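Local atomic coordinates of esterase (Alcaligenes sp., PDB entry 1QLW), a protein that probably hydrolyses carboxylic esters, as a bacterial esterase of the alpha/beta hydrolase family. Residues Gln284-Pro289 against Ala310-Asp315; His294-Met299 against Asp303-Gln308. All coordinates share one frame; numbering follows the deposited sequence.

How the interactions relate
Strand 283-287 runs parallel to strand 248-252 in the central sheet, and the chain that leaves it reaches helix 306-319 through a long loop. Interaction 1 bridges the two ends of this excursion, setting the strand and its exit against the helix 21 residues on. Interaction 2 lies wholly within that span: 294-299 meets 303-308 across a short connection of three residues, where the helix begins. The two contacts are therefore nested, not crossed, and both use helix 306-319. Their centres lie about 11 Å apart, and they touch where L288 CD1 packs 3.6 Å from N296 OD1. Together they tie sheet, histidine-bearing loop and final helix.

Interaction 1: residues Gln284-Pro289 against Ala310-Asp315; sequences QLMSLP and ADLILD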
loop_
_atom_site.group_PDB
_atom_site.type_symbol
_atom_site.label_atom_id
_atom_site.label_comp_id
_atom_site.label_asym_id
_atom_site.label_seq_id
_atom_site.Cartn_x
_atom_site.Cartn_y
_atom_site.Cartn_z
ATOM N N GLN A 284 -19.640 -16.877 18.694
ATOM C CA GLN A 284 -20.438 -15.803 19.246
ATOM C C GLN A 284 -20.755 -14.796 18.154
ATOM O O GLN A 284 -19.866 -14.412 17.391
ATOM C CB GLN A 284 -19.710 -15.081 20.385
ATOM C CG GLN A 284 -20.416 -13.875 20.947
ATOM C CD GLN A 284 -19.709 -13.218 22.113
ATOM O OE1 GLN A 284 -18.950 -13.844 22.842
ATOM N NE2 GLN A 284 -20.039 -11.940 22.290
ATOM N N LEU A 285 -22.002 -14.353 18.129
ATOM C CA LEU A 285 -22.400 -13.243 17.279
ATOM C C LEU A 285 -22.597 -12.058 18.230
ATOM O O LEU A 285 -23.536 -12.054 19.037
ATOM C CB LEU A 285 -23.650 -13.532 16.448
ATOM C CG LEU A 285 -23.718 -12.543 15.258
ATOM C CD1 LEU A 285 -24.408 -13.150 14.066
ATOM C CD2 LEU A 285 -24.297 -11.211 15.698
ATOM N N MET A 286 -21.693 -11.105 18.146
ATOM C CA MET A 286 -21.749 -9.900 18.937
ATOM C C MET A 286 -22.474 -8.804 18.167
ATOM O O MET A 286 -21.922 -8.276 17.199
ATOM C CB MET A 286 -20.313 -9.497 19.270
ATOM C CG MET A 286 -20.180 -8.200 20.030
ATOM S SD MET A 286 -18.465 -7.755 20.336
ATOM C CE MET A 286 -17.998 -8.965 21.550
ATOM N N SER A 287 -23.695 -8.515 18.579
ATOM C CA SER A 287 -24.472 -7.423 18.017
ATOM C C SER A 287 -24.279 -6.254 18.980
ATOM O O SER A 287 -24.736 -6.281 20.127
ATOM C CB SER A 287 -25.923 -7.837 17.847
ATOM O OG SER A 287 -26.743 -6.774 17.498
ATOM N N LEU A 288 -23.600 -5.203 18.532
ATOM C CA LEU A 288 -23.257 -4.102 19.427
ATOM C C LEU A 288 -24.452 -3.505 20.119
ATOM O O LEU A 288 -24.335 -3.233 21.325
ATOM C CB LEU A 288 -22.360 -3.116 18.682
ATOM C CG LEU A 288 -20.980 -3.687 18.303
ATOM C CD1 LEU A 288 -20.275 -2.725 17.369
ATOM C CD2 LEU A 288 -20.139 -3.958 19.531
ATOM N N PRO A 289 -25.574 -3.238 19.466
ATOM C CA PRO A 289 -26.712 -2.641 20.167
ATOM C C PRO A 289 -27.198 -3.438 21.355
ATOM O O PRO A 289 -27.633 -2.852 22.361
ATOM C CB PRO A 289 -27.795 -2.554 19.090
ATOM C CG PRO A 289 -26.991 -2.365 17.831
ATOM C CD PRO A 289 -25.847 -3.342 18.023
ATOM N N ALA A 310 -12.990 -2.133 19.779
ATOM C CA ALA A 310 -11.759 -2.922 19.833
ATOM C C ALA A 310 -11.615 -3.642 21.172
ATOM O O ALA A 310 -11.203 -4.811 21.208
ATOM C CB ALA A 310 -10.537 -2.051 19.585
ATOM N N ASP A 311 -11.923 -2.968 22.284
ATOM C CA ASP A 311 -11.806 -3.615 23.584
ATOM C C ASP A 311 -12.709 -4.825 23.700
ATOM O O ASP A 311 -12.321 -5.825 24.291
ATOM C CB ASP A 311 -12.119 -2.630 24.709
ATOM C CG ASP A 311 -10.959 -1.722 25.030
ATOM O OD1 ASP A 311 -9.853 -1.913 24.489
ATOM O OD2 ASP A 311 -11.156 -0.806 25.853
ATOM N N LEU A 312 -13.924 -4.762 23.160
ATOM C CA LEU A 312 -14.816 -5.924 23.189
ATOM C C LEU A 312 -14.185 -7.082 22.440
ATOM O O LEU A 312 -14.262 -8.233 22.875
ATOM C CB LEU A 312 -16.172 -5.553 22.615
ATOM C CG LEU A 312 -17.038 -4.660 23.506
ATOM C CD1 LEU A 312 -18.165 -4.041 22.704
ATOM C CD2 LEU A 312 -17.604 -5.455 24.676
ATOM N N ILE A 313 -13.622 -6.809 21.267
ATOM C CA ILE A 313 -13.006 -7.850 20.455
ATOM C C ILE A 313 -11.767 -8.411 21.137
ATOM O O ILE A 313 -11.579 -9.629 21.197
ATOM C CB ILE A 313 -12.685 -7.286 19.055
ATOM C CG1 ILE A 313 -14.001 -7.011 18.307
ATOM C CG2 ILE A 313 -11.792 -8.235 18.282
ATOM C CD1 ILE A 313 -13.795 -6.250 17.006
ATOM N N LEU A 314 -10.911 -7.540 21.660
ATOM C CA LEU A 314 -9.690 -8.001 22.318
ATOM C C LEU A 314 -9.982 -8.804 23.578
ATOM O O LEU A 314 -9.300 -9.785 23.873
ATOM C CB LEU A 314 -8.754 -6.834 22.616
ATOM C CG LEU A 314 -8.199 -6.100 21.398
ATOM C CD1 LEU A 314 -7.388 -4.896 21.841
ATOM C CD2 LEU A 314 -7.357 -7.029 20.531
ATOM N N ASP A 315 -11.024 -8.404 24.309
ATOM C CA ASP A 315 -11.445 -9.174 25.487
ATOM C C ASP A 315 -11.831 -10.586 25.062
ATOM O O ASP A 315 -11.447 -11.580 25.686
ATOM C CB ASP A 315 -12.613 -8.504 26.200
ATOM C CG ASP A 315 -13.222 -9.347 27.302
ATOM O OD1 ASP A 315 -12.635 -9.428 28.400
ATOM O OD2 ASP A 315 -14.294 -9.951 27.078
#
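M286 and L288 reach from the strand and its exit to a single leucine of the helix, L312. The sulfur of M286 lies 3.9 Å from L312 CB, with M286 CE at 4.0 Å from the same carbon, so the end of the thioether rests against the root of the leucine. L312 CD1, at the far end of that side chain, meets L288 CD2 at 3.7 Å. M286 gets there because CG is anti to the backbone N (chi1 176°) and the chain runs straight out to SD, then bends at chi3 (-71°), which lays M286 CE beside L312 CB. In the second shell, strand 283-287 is held by backbone bonds from M286 to V250 and F252 of the neighbouring parallel strand. L285 packs on helix 263-278 (L266, C269, H270), while I313 and L314 of helix 306-319 rest on helix 88-94. This is the layering of an alpha/beta hydrolase, with helices on both faces of the sheet. The cross-contact has no polar bond and buries 138 Å² in all, which implies that it rests on van der Waals packing and, probably, exclusion of water, through three side chains.

Interaction 2: residues His294-Met299 against Asp303-Gln308; sequences HGNSHM and DRNNLQ
OD2 of D303 is gripped from two directions: the backbone N of S297 reaches its syn lone pair, and ND2 of N296 its anti lone pair, each at 2.8 Å. The carboxylate belongs to a type I beta turn, D303 to N306, that leads into helix 306-319, and it faces an ST turn at S297 in the loop after strand 283-287. Its other oxygen, OD1, accepts the S297 hydroxyl on the syn side at 2.8 Å, slightly out of the carboxylate plane. The carboxylate thus bridges backbone and side chain of one serine.

Beyond the carboxylate, the amides of N296 and N305 approach from opposite directions and pair reciprocally, their planes 20° apart. N305 ND2 gives N296 OD1 a nearly straight bond of 3.1 Å (173° at the hydrogen). The return bond, N296 ND2 to N305 OD1, is shorter at 2.8 Å but more bent, arriving on a lone pair in the carbonyl plane. N305 can offer its amide this way because chi1 of 69° places CG between the backbone N and the carbonyl carbon. With D303 and N305 as acceptors, both tilted out of its amide plane, ND2 of N296 makes two bonds in a buried setting. A leucine here would probably leave D303 OD2 with one donor fewer and N305 without its amide mate, less firmly fixed in rotation.

The neighbouring H298 is hydrogen-bonded through ND1 to E230 OE1 and stacks on H205, consistent with the catalytic histidine expected on this loop in alpha/beta hydrolases. The same network probably helps to place it: S297 OG, besides donating to D303, accepts from M299 N at 3.0 Å, closing the ST turn around H298.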
loop_
_atom_site.group_PDB
_atom_site.type_symbol
_atom_site.label_atom_id
_atom_site.label_comp_id
_atom_site.label_asym_id
_atom_site.label_seq_id
_atom_site.Cartn_x
_atom_site.Cartn_y
_atom_site.Cartn_z
ATOM N N HIS A 294 -24.439 1.808 20.555
ATOM C CA HIS A 294 -25.334 2.194 19.483
ATOM C C HIS A 294 -24.680 3.059 18.415
ATOM O O HIS A 294 -23.718 3.777 18.689
ATOM C CB HIS A 294 -26.499 3.006 20.097
ATOM C CG HIS A 294 -27.239 2.236 21.147
ATOM N ND1 HIS A 294 -27.047 2.320 22.500
ATOM C CD2 HIS A 294 -28.130 1.236 20.971
ATOM C CE1 HIS A 294 -27.875 1.493 23.128
ATOM N NE2 HIS A 294 -28.527 0.792 22.218
ATOM N N GLY A 295 -25.232 2.984 17.212
ATOM C CA GLY A 295 -24.834 3.862 16.131
ATOM C C GLY A 295 -23.672 3.382 15.280
ATOM O O GLY A 295 -23.291 4.117 14.368
ATOM N N ASN A 296 -23.085 2.226 15.515
ATOM C CA ASN A 296 -21.927 1.839 14.719
ATOM C C ASN A 296 -22.305 1.582 13.269
ATOM O O ASN A 296 -23.313 0.974 12.957
ATOM C CB ASN A 296 -21.202 0.632 15.306
ATOM C CG ASN A 296 -20.347 1.029 16.488
ATOM O OD1 ASN A 296 -20.744 0.846 17.642
ATOM N ND2 ASN A 296 -19.175 1.592 16.175
ATOM N N SER A 297 -21.392 2.062 12.414
ATOM C CA SER A 297 -21.527 1.879 10.982
ATOM C C SER A 297 -20.843 0.582 10.565
ATOM O O SER A 297 -20.229 -0.135 11.367
ATOM C CB SER A 297 -20.880 3.048 10.244
ATOM O OG SER A 297 -19.456 2.982 10.271
ATOM N N HIS A 298 -20.862 0.325 9.254
ATOM C CA HIS A 298 -20.088 -0.807 8.742
ATOM C C HIS A 298 -18.584 -0.615 8.935
ATOM O O HIS A 298 -17.839 -1.584 9.034
ATOM C CB HIS A 298 -20.388 -0.942 7.250
ATOM C CG HIS A 298 -19.704 -2.071 6.574
ATOM N ND1 HIS A 298 -19.879 -3.390 6.948
ATOM C CD2 HIS A 298 -18.847 -2.097 5.527
ATOM C CE1 HIS A 298 -19.138 -4.156 6.161
ATOM N NE2 HIS A 298 -18.533 -3.395 5.255
ATOM N N MET A 299 -18.144 0.639 8.964
ATOM C CA MET A 299 -16.746 0.988 9.147
ATOM C C MET A 299 -16.436 1.170 10.627
ATOM O O MET A 299 -15.795 2.147 11.043
ATOM C CB MET A 299 -16.411 2.243 8.342
ATOM C CG MET A 299 -16.615 2.102 6.852
ATOM S SD MET A 299 -15.640 0.840 6.051
ATOM C CE MET A 299 -13.976 1.399 6.388
ATOM N N ASP A 303 -14.985 4.211 13.434
ATOM C CA ASP A 303 -16.018 4.966 14.115
ATOM C C ASP A 303 -15.461 5.698 15.328
ATOM O O ASP A 303 -14.362 5.420 15.821
ATOM C CB ASP A 303 -17.165 4.022 14.487
ATOM C CG ASP A 303 -18.158 3.685 13.381
ATOM O OD1 ASP A 303 -18.104 4.301 12.308
ATOM O OD2 ASP A 303 -18.982 2.775 13.657
ATOM N N ARG A 304 -16.237 6.650 15.860
ATOM C CA ARG A 304 -15.789 7.466 16.979
ATOM C C ARG A 304 -15.559 6.645 18.241
ATOM O O ARG A 304 -14.750 7.026 19.085
ATOM C CB ARG A 304 -16.767 8.616 17.206
ATOM C CG ARG A 304 -16.727 9.656 16.095
ATOM C CD ARG A 304 -17.665 10.825 16.383
ATOM N NE ARG A 304 -19.058 10.440 16.483
ATOM C CZ ARG A 304 -19.794 10.227 17.562
ATOM N NH1 ARG A 304 -19.303 10.377 18.785
ATOM N NH2 ARG A 304 -21.066 9.886 17.406
ATOM N N ASN A 305 -16.288 5.551 18.412
ATOM C CA ASN A 305 -16.121 4.639 19.533
ATOM C C ASN A 305 -15.338 3.403 19.078
ATOM O O ASN A 305 -15.463 2.340 19.691
ATOM C CB ASN A 305 -17.477 4.239 20.126
ATOM C CG ASN A 305 -18.244 3.366 19.171
ATOM O OD1 ASN A 305 -18.048 3.417 17.954
ATOM N ND2 ASN A 305 -19.137 2.529 19.678
ATOM N N ASN A 306 -14.414 3.561 18.120
ATOM C CA ASN A 306 -13.691 2.396 17.628
ATOM C C ASN A 306 -12.880 1.707 18.699
ATOM O O ASN A 306 -12.679 0.484 18.563
ATOM C CB ASN A 306 -12.847 2.736 16.409
ATOM C CG ASN A 306 -11.665 3.640 16.658
ATOM O OD1 ASN A 306 -11.668 4.454 17.580
ATOM N ND2 ASN A 306 -10.646 3.509 15.804
ATOM N N LEU A 307 -12.375 2.395 19.710
ATOM C CA LEU A 307 -11.573 1.716 20.732
ATOM C C LEU A 307 -12.456 0.957 21.714
ATOM O O LEU A 307 -12.018 -0.062 22.264
ATOM C CB LEU A 307 -10.630 2.688 21.437
ATOM C CG LEU A 307 -9.725 3.495 20.497
ATOM C CD1 LEU A 307 -8.693 4.260 21.302
ATOM C CD2 LEU A 307 -9.034 2.611 19.469
ATOM N N GLN A 308 -13.692 1.418 21.935
ATOM C CA GLN A 308 -14.662 0.672 22.722
ATOM C C GLN A 308 -14.946 -0.667 22.022
ATOM O O GLN A 308 -15.005 -1.731 22.646
ATOM C CB GLN A 308 -15.952 1.466 22.861
ATOM C CG GLN A 308 -17.036 0.785 23.672
ATOM C CD GLN A 308 -18.328 1.548 23.760
ATOM O OE1 GLN A 308 -19.017 1.483 24.799
ATOM N NE2 GLN A 308 -18.709 2.251 22.725
#